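Local coordinates for protein putative glutaryl-CoA dehydrogenase (Thermus thermophilus, PDB 2EBA) that belongs to the acyl-CoA dehydrogenase family of flavoproteins, binds flavin-adenine dinucleotide (FAD) and assembles as a tetramer, at residues A22-E27 with Y80-V85; S71-Y75 with A305-D309; T154-N158 with L185-V189; S319-R323 with H371-L375. All coordinates share one frame. Residues are numbered along the deposited sequence.

Contact 1 (A22-E27 with Y80-V85)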
loop_
_atom_site.group_PDB
_atom_site.type_symbol
_atom_site.label_atom_id
_atom_site.label_comp_id
_atom_site.label_asym_id
_atom_site.label_seq_id
_atom_site.Cartn_x
_atom_site.Cartn_y
_atom_site.Cartn_z
ATOM N N ALA A 22 -16.400 -23.435 22.940
ATOM C CA ALA A 22 -15.344 -22.514 23.304
ATOM C C ALA A 22 -15.971 -21.105 23.358
ATOM O O ALA A 22 -15.748 -20.361 24.323
ATOM C CB ALA A 22 -14.262 -22.528 22.253
ATOM N N ARG A 23 -16.755 -20.717 22.338
ATOM C CA ARG A 23 -17.377 -19.390 22.280
ATOM C C ARG A 23 -18.405 -19.293 23.436
ATOM O O ARG A 23 -18.496 -18.233 24.059
ATOM C CB ARG A 23 -18.084 -19.208 20.908
ATOM C CG ARG A 23 -18.882 -17.904 20.810
ATOM C CD ARG A 23 -19.194 -17.366 19.387
ATOM N NE ARG A 23 -18.041 -17.388 18.487
ATOM C CZ ARG A 23 -18.012 -16.845 17.265
ATOM N NH1 ARG A 23 -19.080 -16.212 16.776
ATOM N NH2 ARG A 23 -16.921 -16.960 16.515
ATOM N N ARG A 24 -19.165 -20.339 23.759
ATOM C CA ARG A 24 -20.123 -20.216 24.869
ATOM C C ARG A 24 -19.375 -19.950 26.181
ATOM O O ARG A 24 -19.728 -19.057 26.930
ATOM C CB ARG A 24 -20.951 -21.493 25.063
ATOM C CG ARG A 24 -22.203 -21.450 24.223
ATOM C CD ARG A 24 -23.179 -22.523 24.644
ATOM N NE ARG A 24 -23.288 -23.547 23.610
ATOM C CZ ARG A 24 -22.705 -24.737 23.664
ATOM N NH1 ARG A 24 -21.967 -25.056 24.726
ATOM N NH2 ARG A 24 -22.824 -25.586 22.651
ATOM N N PHE A 25 -18.334 -20.731 26.459
ATOM C CA PHE A 25 -17.578 -20.521 27.683
ATOM C C PHE A 25 -16.985 -19.125 27.765
ATOM O O PHE A 25 -17.275 -18.396 28.705
ATOM C CB PHE A 25 -16.520 -21.599 27.786
ATOM C CG PHE A 25 -15.320 -21.199 28.541
ATOM C CD1 PHE A 25 -15.409 -20.831 29.888
ATOM C CD2 PHE A 25 -14.087 -21.168 27.913
ATOM C CE1 PHE A 25 -14.265 -20.420 30.592
ATOM C CE2 PHE A 25 -12.947 -20.773 28.608
ATOM C CZ PHE A 25 -13.043 -20.393 29.953
ATOM N N LEU A 26 -16.218 -18.743 26.753
ATOM C CA LEU A 26 -15.570 -17.437 26.744
ATOM C C LEU A 26 -16.457 -16.227 26.771
ATOM O O LEU A 26 -16.065 -15.144 27.241
ATOM C CB LEU A 26 -14.705 -17.320 25.517
ATOM C CG LEU A 26 -13.530 -18.238 25.618
ATOM C CD1 LEU A 26 -13.024 -18.440 24.209
ATOM C CD2 LEU A 26 -12.486 -17.625 26.540
ATOM N N GLU A 27 -17.636 -16.415 26.210
ATOM C CA GLU A 27 -18.597 -15.355 26.078
ATOM C C GLU A 27 -19.325 -15.065 27.351
ATOM O O GLU A 27 -19.800 -13.938 27.579
ATOM C CB GLU A 27 -19.594 -15.745 25.018
ATOM C CG GLU A 27 -20.289 -14.580 24.423
ATOM C CD GLU A 27 -20.309 -14.715 22.926
ATOM O OE1 GLU A 27 -21.036 -15.589 22.402
ATOM O OE2 GLU A 27 -19.566 -13.966 22.268
ATOM N N TYR A 80 -8.737 -19.603 17.744
ATOM C CA TYR A 80 -9.593 -18.662 17.027
ATOM C C TYR A 80 -10.528 -17.945 18.007
ATOM O O TYR A 80 -10.566 -16.710 18.099
ATOM C CB TYR A 80 -10.426 -19.439 15.992
ATOM C CG TYR A 80 -11.273 -18.584 15.082
ATOM C CD1 TYR A 80 -10.771 -18.119 13.862
ATOM C CD2 TYR A 80 -12.559 -18.198 15.457
ATOM C CE1 TYR A 80 -11.530 -17.289 13.037
ATOM C CE2 TYR A 80 -13.326 -17.363 14.644
ATOM C CZ TYR A 80 -12.801 -16.915 13.434
ATOM O OH TYR A 80 -13.541 -16.103 12.610
ATOM N N GLU A 81 -11.294 -18.750 18.736
ATOM C CA GLU A 81 -12.242 -18.237 19.711
ATOM C C GLU A 81 -11.547 -17.497 20.868
ATOM O O GLU A 81 -12.046 -16.479 21.354
ATOM C CB GLU A 81 -13.112 -19.388 20.239
ATOM C CG GLU A 81 -14.104 -19.937 19.212
ATOM C CD GLU A 81 -14.987 -18.850 18.611
ATOM O OE1 GLU A 81 -15.540 -18.039 19.378
ATOM O OE2 GLU A 81 -15.137 -18.809 17.375
ATOM N N LEU A 82 -10.399 -18.002 21.301
ATOM C CA LEU A 82 -9.657 -17.353 22.371
ATOM C C LEU A 82 -9.246 -15.934 21.948
ATOM O O LEU A 82 -9.581 -14.956 22.621
ATOM C CB LEU A 82 -8.412 -18.177 22.715
ATOM C CG LEU A 82 -8.575 -19.380 23.647
ATOM C CD1 LEU A 82 -7.343 -20.242 23.569
ATOM C CD2 LEU A 82 -8.795 -18.906 25.070
ATOM N N GLU A 83 -8.540 -15.835 20.822
ATOM C CA GLU A 83 -8.045 -14.562 20.300
ATOM C C GLU A 83 -9.164 -13.596 19.990
ATOM O O GLU A 83 -9.029 -12.387 20.156
ATOM C CB GLU A 83 -7.233 -14.798 19.031
ATOM C CG GLU A 83 -6.371 -13.620 18.627
ATOM C CD GLU A 83 -4.902 -13.981 18.582
ATOM O OE1 GLU A 83 -4.600 -15.139 18.208
ATOM O OE2 GLU A 83 -4.061 -13.115 18.906
ATOM N N ARG A 84 -10.294 -14.121 19.539
ATOM C CA ARG A 84 -11.440 -13.299 19.213
ATOM C C ARG A 84 -11.855 -12.488 20.460
ATOM O O ARG A 84 -12.464 -11.414 20.363
ATOM C CB ARG A 84 -12.563 -14.191 18.779
ATOM C CG ARG A 84 -13.858 -13.517 18.454
ATOM C CD ARG A 84 -14.775 -14.640 18.018
ATOM N NE ARG A 84 -16.195 -14.318 18.060
ATOM C CZ ARG A 84 -16.910 -14.158 19.179
ATOM N NH1 ARG A 84 -16.344 -14.280 20.386
ATOM N NH2 ARG A 84 -18.213 -13.896 19.100
ATOM N N VAL A 85 -11.539 -13.027 21.630
ATOM C CA VAL A 85 -11.861 -12.311 22.854
ATOM C C VAL A 85 -10.669 -11.388 23.119
ATOM O O VAL A 85 -10.825 -10.171 23.184
ATOM C CB VAL A 85 -12.039 -13.264 24.039
ATOM C CG1 VAL A 85 -12.302 -12.461 25.285
ATOM C CG2 VAL A 85 -13.189 -14.222 23.774
#

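Contact 2 (S71-Y75 with A305-D309)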
loop_
_atom_site.group_PDB
_atom_site.type_symbol
_atom_site.label_atom_id
_atom_site.label_comp_id
_atom_site.label_asym_id
_atom_site.label_seq_id
_atom_site.Cartn_x
_atom_site.Cartn_y
_atom_site.Cartn_z
ATOM N N SER A 71 -8.073 -32.916 16.930
ATOM C CA SER A 71 -7.318 -32.501 15.748
ATOM C C SER A 71 -6.636 -31.157 15.838
ATOM O O SER A 71 -6.880 -30.372 16.748
ATOM C CB SER A 71 -8.227 -32.482 14.523
ATOM O OG SER A 71 -9.094 -31.362 14.563
ATOM N N SER A 72 -5.775 -30.901 14.863
ATOM C CA SER A 72 -5.061 -29.640 14.787
ATOM C C SER A 72 -6.075 -28.562 14.460
ATOM O O SER A 72 -5.999 -27.457 14.986
ATOM C CB SER A 72 -3.979 -29.695 13.708
ATOM O OG SER A 72 -2.896 -30.503 14.139
ATOM N N ALA A 73 -7.034 -28.891 13.599
ATOM C CA ALA A 73 -8.067 -27.937 13.233
ATOM C C ALA A 73 -8.766 -27.486 14.524
ATOM O O ALA A 73 -9.017 -26.296 14.729
ATOM C CB ALA A 73 -9.061 -28.587 12.280
ATOM N N ALA A 74 -9.054 -28.442 15.401
ATOM C CA ALA A 74 -9.720 -28.153 16.667
ATOM C C ALA A 74 -8.873 -27.228 17.532
ATOM O O ALA A 74 -9.404 -26.344 18.197
ATOM C CB ALA A 74 -10.025 -29.463 17.426
ATOM N N TYR A 75 -7.560 -27.440 17.532
ATOM C CA TYR A 75 -6.651 -26.596 18.301
ATOM C C TYR A 75 -6.727 -25.209 17.681
ATOM O O TYR A 75 -6.886 -24.213 18.379
ATOM C CB TYR A 75 -5.220 -27.159 18.231
ATOM C CG TYR A 75 -4.115 -26.264 18.794
ATOM C CD1 TYR A 75 -4.284 -25.569 19.994
ATOM C CD2 TYR A 75 -2.888 -26.148 18.137
ATOM C CE1 TYR A 75 -3.256 -24.784 20.518
ATOM C CE2 TYR A 75 -1.862 -25.373 18.647
ATOM C CZ TYR A 75 -2.050 -24.690 19.837
ATOM O OH TYR A 75 -1.036 -23.897 20.330
ATOM N N ALA A 305 -3.927 -26.967 8.766
ATOM C CA ALA A 305 -4.392 -27.874 9.810
ATOM C C ALA A 305 -4.432 -29.295 9.285
ATOM O O ALA A 305 -4.039 -30.226 9.981
ATOM C CB ALA A 305 -5.780 -27.462 10.311
ATOM N N ARG A 306 -4.905 -29.465 8.057
ATOM C CA ARG A 306 -4.968 -30.798 7.474
ATOM C C ARG A 306 -3.564 -31.311 7.187
ATOM O O ARG A 306 -3.236 -32.437 7.543
ATOM C CB ARG A 306 -5.819 -30.795 6.198
ATOM C CG ARG A 306 -7.277 -30.377 6.426
ATOM C CD ARG A 306 -7.983 -31.206 7.508
ATOM N NE ARG A 306 -9.399 -30.854 7.641
ATOM C CZ ARG A 306 -10.123 -31.014 8.749
ATOM N NH1 ARG A 306 -9.572 -31.525 9.842
ATOM N NH2 ARG A 306 -11.397 -30.650 8.774
ATOM N N LEU A 307 -2.733 -30.487 6.559
ATOM C CA LEU A 307 -1.363 -30.899 6.277
ATOM C C LEU A 307 -0.677 -31.319 7.580
ATOM O O LEU A 307 0.076 -32.290 7.620
ATOM C CB LEU A 307 -0.576 -29.751 5.631
ATOM C CG LEU A 307 -0.820 -29.427 4.159
ATOM C CD1 LEU A 307 -0.104 -28.130 3.796
ATOM C CD2 LEU A 307 -0.327 -30.575 3.297
ATOM N N LYS A 308 -0.957 -30.584 8.651
ATOM C CA LYS A 308 -0.342 -30.857 9.933
ATOM C C LYS A 308 -0.659 -32.249 10.471
ATOM O O LYS A 308 0.238 -32.972 10.899
ATOM C CB LYS A 308 -0.757 -29.798 10.943
ATOM C CG LYS A 308 0.069 -29.854 12.196
ATOM C CD LYS A 308 -0.369 -28.839 13.227
ATOM C CE LYS A 308 0.417 -29.038 14.511
ATOM N NZ LYS A 308 -0.076 -28.184 15.616
ATOM N N ASP A 309 -1.928 -32.632 10.440
ATOM C CA ASP A 309 -2.308 -33.938 10.931
ATOM C C ASP A 309 -1.848 -35.077 10.039
ATOM O O ASP A 309 -1.706 -36.201 10.512
ATOM C CB ASP A 309 -3.815 -34.025 11.138
ATOM C CG ASP A 309 -4.274 -33.226 12.338
ATOM O OD1 ASP A 309 -3.517 -33.199 13.324
ATOM O OD2 ASP A 309 -5.377 -32.633 12.309
#

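Contact 3 (T154-N158 with L185-V189)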
loop_
_atom_site.group_PDB
_atom_site.type_symbol
_atom_site.label_atom_id
_atom_site.label_comp_id
_atom_site.label_asym_id
_atom_site.label_seq_id
_atom_site.Cartn_x
_atom_site.Cartn_y
_atom_site.Cartn_z
ATOM N N THR A 154 25.023 -32.640 36.744
ATOM C CA THR A 154 24.093 -31.550 36.945
ATOM C C THR A 154 24.645 -30.442 36.062
ATOM O O THR A 154 25.839 -30.431 35.754
ATOM C CB THR A 154 24.009 -31.068 38.431
ATOM O OG1 THR A 154 25.267 -30.515 38.833
ATOM C CG2 THR A 154 23.619 -32.220 39.364
ATOM N N TRP A 155 23.773 -29.539 35.624
ATOM C CA TRP A 155 24.181 -28.423 34.777
ATOM C C TRP A 155 23.985 -27.102 35.506
ATOM O O TRP A 155 23.021 -26.946 36.260
ATOM C CB TRP A 155 23.342 -28.360 33.497
ATOM C CG TRP A 155 23.411 -29.550 32.623
ATOM C CD1 TRP A 155 22.803 -30.752 32.826
ATOM C CD2 TRP A 155 24.111 -29.652 31.385
ATOM N NE1 TRP A 155 23.075 -31.603 31.786
ATOM C CE2 TRP A 155 23.879 -30.956 30.884
ATOM C CE3 TRP A 155 24.912 -28.771 30.645
ATOM C CZ2 TRP A 155 24.421 -31.404 29.675
ATOM C CZ3 TRP A 155 25.452 -29.212 29.438
ATOM C CH2 TRP A 155 25.202 -30.523 28.966
ATOM N N VAL A 156 24.893 -26.155 35.278
ATOM C CA VAL A 156 24.777 -24.836 35.888
ATOM C C VAL A 156 24.484 -23.871 34.757
ATOM O O VAL A 156 25.261 -23.749 33.812
ATOM C CB VAL A 156 26.070 -24.389 36.625
ATOM C CG1 VAL A 156 27.204 -24.155 35.637
ATOM C CG2 VAL A 156 25.794 -23.117 37.403
ATOM N N LEU A 157 23.341 -23.202 34.846
ATOM C CA LEU A 157 22.916 -22.263 33.822
ATOM C C LEU A 157 23.076 -20.813 34.251
ATOM O O LEU A 157 22.808 -20.454 35.408
ATOM C CB LEU A 157 21.452 -22.527 33.448
ATOM C CG LEU A 157 21.102 -23.687 32.501
ATOM C CD1 LEU A 157 21.863 -24.945 32.884
ATOM C CD2 LEU A 157 19.599 -23.935 32.542
ATOM N N ASN A 158 23.523 -19.988 33.305
ATOM C CA ASN A 158 23.723 -18.554 33.518
ATOM C C ASN A 158 23.298 -17.798 32.263
ATOM O O ASN A 158 23.804 -18.053 31.174
ATOM C CB ASN A 158 25.197 -18.232 33.808
ATOM C CG ASN A 158 25.596 -18.511 35.249
ATOM O OD1 ASN A 158 25.171 -17.812 36.172
ATOM N ND2 ASN A 158 26.418 -19.535 35.445
ATOM N N LEU A 185 20.713 -26.646 23.744
ATOM C CA LEU A 185 20.103 -27.654 24.595
ATOM C C LEU A 185 18.875 -27.063 25.264
ATOM O O LEU A 185 18.725 -25.845 25.325
ATOM C CB LEU A 185 21.088 -28.110 25.662
ATOM C CG LEU A 185 22.322 -28.871 25.177
ATOM C CD1 LEU A 185 23.236 -29.139 26.370
ATOM C CD2 LEU A 185 21.905 -30.186 24.498
ATOM N N GLY A 186 18.000 -27.926 25.767
ATOM C CA GLY A 186 16.798 -27.452 26.432
ATOM C C GLY A 186 16.585 -28.041 27.812
ATOM O O GLY A 186 16.577 -29.261 27.979
ATOM N N PHE A 187 16.381 -27.173 28.798
ATOM C CA PHE A 187 16.174 -27.621 30.167
ATOM C C PHE A 187 14.796 -27.301 30.734
ATOM O O PHE A 187 14.192 -26.277 30.403
ATOM C CB PHE A 187 17.234 -27.003 31.079
ATOM C CG PHE A 187 18.633 -27.138 30.558
ATOM C CD1 PHE A 187 19.132 -26.233 29.625
ATOM C CD2 PHE A 187 19.449 -28.183 30.983
ATOM C CE1 PHE A 187 20.420 -26.367 29.125
ATOM C CE2 PHE A 187 20.736 -28.324 30.489
ATOM C CZ PHE A 187 21.226 -27.418 29.559
ATOM N N LEU A 188 14.299 -28.199 31.580
ATOM C CA LEU A 188 13.024 -28.006 32.268
ATOM C C LEU A 188 13.485 -27.521 33.640
ATOM O O LEU A 188 13.782 -28.313 34.531
ATOM C CB LEU A 188 12.255 -29.326 32.392
ATOM C CG LEU A 188 12.027 -30.018 31.049
ATOM C CD1 LEU A 188 11.181 -31.265 31.244
ATOM C CD2 LEU A 188 11.353 -29.041 30.089
ATOM N N VAL A 189 13.559 -26.201 33.771
ATOM C CA VAL A 189 14.026 -25.522 34.975
ATOM C C VAL A 189 12.928 -25.098 35.935
ATOM O O VAL A 189 12.114 -24.245 35.606
ATOM C CB VAL A 189 14.812 -24.247 34.589
ATOM C CG1 VAL A 189 15.326 -23.536 35.838
ATOM C CG2 VAL A 189 15.942 -24.599 33.661
#

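Contact 4 (S319-R323 with H371-L375)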
loop_
_atom_site.group_PDB
_atom_site.type_symbol
_atom_site.label_atom_id
_atom_site.label_comp_id
_atom_site.label_asym_id
_atom_site.label_seq_id
_atom_site.Cartn_x
_atom_site.Cartn_y
_atom_site.Cartn_z
ATOM N N SER A 319 5.204 -20.366 8.366
ATOM C CA SER A 319 5.654 -18.980 8.346
ATOM C C SER A 319 4.753 -18.122 7.446
ATOM O O SER A 319 4.428 -16.978 7.782
ATOM C CB SER A 319 7.100 -18.890 7.843
ATOM O OG SER A 319 8.031 -19.012 8.896
ATOM N N LEU A 320 4.356 -18.676 6.298
ATOM C CA LEU A 320 3.508 -17.960 5.356
ATOM C C LEU A 320 2.193 -17.577 6.014
ATOM O O LEU A 320 1.788 -16.414 5.968
ATOM C CB LEU A 320 3.237 -18.810 4.113
ATOM C CG LEU A 320 2.229 -18.202 3.136
ATOM C CD1 LEU A 320 2.761 -16.881 2.632
ATOM C CD2 LEU A 320 2.007 -19.126 1.964
ATOM N N ALA A 321 1.538 -18.550 6.641
ATOM C CA ALA A 321 0.257 -18.331 7.305
ATOM C C ALA A 321 0.315 -17.359 8.491
ATOM O O ALA A 321 -0.583 -16.545 8.667
ATOM C CB ALA A 321 -0.327 -19.665 7.757
ATOM N N LYS A 322 1.352 -17.447 9.308
ATOM C CA LYS A 322 1.476 -16.548 10.449
ATOM C C LYS A 322 1.680 -15.116 9.949
ATOM O O LYS A 322 0.994 -14.185 10.371
ATOM C CB LYS A 322 2.651 -16.986 11.329
ATOM C CG LYS A 322 2.674 -16.364 12.704
ATOM C CD LYS A 322 3.367 -15.018 12.712
ATOM C CE LYS A 322 3.538 -14.527 14.143
ATOM N NZ LYS A 322 4.326 -13.262 14.220
ATOM N N ARG A 323 2.622 -14.967 9.027
ATOM C CA ARG A 323 2.964 -13.677 8.438
ATOM C C ARG A 323 1.756 -13.013 7.816
ATOM O O ARG A 323 1.418 -11.882 8.163
ATOM C CB ARG A 323 4.036 -13.878 7.370
ATOM C CG ARG A 323 4.546 -12.610 6.706
ATOM C CD ARG A 323 4.571 -12.812 5.205
ATOM N NE ARG A 323 5.485 -11.917 4.520
ATOM C CZ ARG A 323 5.361 -11.578 3.246
ATOM N NH1 ARG A 323 4.355 -12.052 2.521
ATOM N NH2 ARG A 323 6.256 -10.777 2.693
ATOM N N HIS A 371 9.818 -13.861 8.776
ATOM C CA HIS A 371 9.040 -14.821 8.010
ATOM C C HIS A 371 9.240 -14.567 6.526
ATOM O O HIS A 371 9.301 -15.501 5.728
ATOM C CB HIS A 371 7.570 -14.726 8.401
ATOM C CG HIS A 371 7.303 -15.163 9.805
ATOM N ND1 HIS A 371 7.578 -16.438 10.250
ATOM C CD2 HIS A 371 6.809 -14.490 10.872
ATOM C CE1 HIS A 371 7.265 -16.532 11.531
ATOM N NE2 HIS A 371 6.799 -15.365 11.932
ATOM N N THR A 372 9.339 -13.290 6.165
ATOM C CA THR A 372 9.580 -12.909 4.785
ATOM C C THR A 372 10.892 -13.560 4.350
ATOM O O THR A 372 10.994 -14.099 3.241
ATOM C CB THR A 372 9.703 -11.372 4.631
ATOM O OG1 THR A 372 8.430 -10.766 4.864
ATOM C CG2 THR A 372 10.159 -11.000 3.234
ATOM N N LEU A 373 11.890 -13.507 5.233
ATOM C CA LEU A 373 13.196 -14.093 4.947
ATOM C C LEU A 373 13.117 -15.613 4.920
ATOM O O LEU A 373 13.829 -16.267 4.162
ATOM C CB LEU A 373 14.244 -13.639 5.977
ATOM C CG LEU A 373 15.010 -12.320 5.796
ATOM C CD1 LEU A 373 15.329 -12.101 4.328
ATOM C CD2 LEU A 373 14.208 -11.163 6.309
ATOM N N VAL A 374 12.259 -16.181 5.754
ATOM C CA VAL A 374 12.106 -17.621 5.754
ATOM C C VAL A 374 11.651 -17.992 4.348
ATOM O O VAL A 374 12.285 -18.790 3.671
ATOM C CB VAL A 374 11.053 -18.074 6.782
ATOM C CG1 VAL A 374 10.571 -19.481 6.449
ATOM C CG2 VAL A 374 11.649 -18.023 8.186
ATOM N N LEU A 375 10.554 -17.384 3.913
ATOM C CA LEU A 375 10.010 -17.644 2.592
ATOM C C LEU A 375 11.058 -17.340 1.516
ATOM O O LEU A 375 11.269 -18.138 0.599
ATOM C CB LEU A 375 8.749 -16.794 2.374
ATOM C CG LEU A 375 7.549 -17.100 3.282
ATOM C CD1 LEU A 375 6.443 -16.067 3.072
ATOM C CD2 LEU A 375 7.043 -18.516 2.989
#

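Contact 1 (A22-E27 with Y80-V85)
Segments 22-27 and 80-85 are both helical and run in nearly the same direction: their axes diverge by 28° (signed crossing angle -28°) and approach to 9.5 Å. The CA atoms come nearest at Arg23 and Glu81, 5.9 Å apart; further along, Leu26 CA faces Leu82 CA at 7.4 Å, so the pairing advances together along both helices. Ala22 CB meets Glu81 CB at 3.9 Å, a small side chain packed where the two backbones are close. Deeper in the interface Leu26 is the main apolar residue, with its CB 3.9 Å from Val85 CG2 and its CD2 4.2 Å from Leu82 CD2. The polar flank is a salt-bridge network. Arg23 grips the Glu81 carboxylate with two donors, NE to OE1 and NH2 to OE2, each 2.7 Å and close to straight (159° and 158°). The guanidinium of Arg84 lies flat on that of Arg23, centres 3.5 Å apart and planes at 25°, a like-charge stack made tolerable by the surrounding carboxylates. Glu27 adds a weak bridge, its OE2 3.4 Å from Arg84 NH2. Glu257 of helix 235-269 bridges both arginines and also accepts Tyr80 OH, tying this N-terminal helical pair to the C-terminal helical domain. On the apolar side, Leu82 packs against Phe51 of helix 48-54 and Val93 of helix 87-107.

Contact 2 (S71-Y75 with A305-D309)
Asp309 is the chief acceptor of this contact, meeting the first turn of helix 72-85 with both carboxylate oxygens. OD2 takes the backbone N of Ser72 at 3.1 Å with an N-H...O angle of 164°, and OD1 takes Ser72 OG at 2.9 Å. A first-turn amide, which lacks a backbone partner within its own helix, is thus satisfied by a side chain from another helix. Ser71, at the N-cap, serves another first-turn amide: its OG accepts from Ala74 N at 3.0 Å, the capping bond, and the same hydroxyl hydrogen-bonds to Glu15. Arg306 points its CA-to-CB bond away, yet its NH1 comes back to 3.9 Å from Ala73 CB; its polar end is held by the Leu10 carbonyl and by a salt bridge to Glu15. Lys308 NZ lies 4.3 Å from Tyr75 CD2, at the ring edge, and finds its hydrogen-bond partner in Gln243, while Tyr75 OH pairs with Ser98. Beneath these polar groups the backbones close to 5.0 Å between Ala73 CA and Ala305 CA, and Ala73 CB touches Ala305 CB at 4.0 Å. The contact therefore joins the start of helix 72-85, in the N-terminal domain, to the end of helix 281-309, in the C-terminal domain. Phe246 of helix 235-269 packs against Ser72, Tyr75, Ala305 and Lys308, and helix 13-29 adjoins Ala73 and Ala74.

Contact 3 (T154-N158 with L185-V189)
This is apolar packing between two strands of different sheets, within the middle domain. Strand axes 10.5 Å apart at closest approach and crossed at 94° (signed -94°), with the nearest CA atoms, Trp155 and Phe187, still 9.3 Å apart, mean that side chains alone bridge the gap. Alternate residues do so: Trp155 and Leu157 from one strand, Leu185, Phe187 and Val189 from the other. Phe187 sits centrally. Its edge is directed at the face of the Trp155 five-membered ring in a T-shaped pair, centroids 5.1 Å apart and planes at 63°. The two strands, near-orthogonal here, belong to different sheets of the beta-domain that lies between the helical domains of acyl-CoA dehydrogenases. Over the Phe187 ring, Leu157 CD1 makes a CH-pi contact, 4.1 Å from the centroid and 8° off the normal. Trp155 CH2 touches Leu185 CD1 at 3.5 Å, while Leu157 CD2 reaches Val189 CG2 at 3.9 Å. Trp155 NE1 is bonded to Glu224, and Ala148 of strand 147-149 packs on Trp155, Leu157 and Phe187.

Contact 4 (S319-R323 with H371-L375)
Hydrogen bonds between side chains join these two helices, which run roughly antiparallel (149° between directions, axes 9.3 Å apart at closest approach). Ser319 OG and His371 ND1 lie 2.9 Å apart, and either could donate; the CA atoms of these residues are the nearest across the contact, at 5.4 Å. Arg323 directs NE and NH2 at the single acceptor Thr372 OG1, at 3.2 and 3.1 Å, with angles of 144° and 148°. Thr372 OG1 is also bonded to the His368 carbonyl. Of the van der Waals contacts, Leu320 CD1 meets Leu375 CD1 at 3.8 Å, Arg323 CB meets His371 CB at 3.8 Å, and the face of the Arg323 guanidinium lies against Leu375. Lys322 packs its CD 3.5 Å from His371 NE2, but its ammonium turns to the carbonyls of Val361, Tyr364 and Gly366; the Lys322 side chain is about 8 Å from a bound FAD. Charge pairing comes from outside: Arg323 forms a salt bridge to Glu289 of the second subunit. The chemistry implies a buried but polar helix interface, in which Arg323 serves two boundaries at once, bonding to Thr372 within its own chain and to a carboxylate across the subunit interface.

In the fold
Contacts 1 and 2 share helix 72-85, one near its end and the other at its start; their centres are 18 Å apart, and their segments alternate along the chain. Contact 2 joins the N- and C-terminal helical domains, and the loop it closes encloses contact 3, which lies in the middle beta-domain on the opposite side of the chain's centre from contact 1, 36 Å away centre to centre. Contact 4 comes last, on helices 315-340 and 368-380, its centre 19 Å from that of contact 2, whose helix 281-309 directly precedes 315-340. The chain thus leaves the N-terminal helices, builds the beta-domain and returns to the helical body, where contact 4 borders two other subunits.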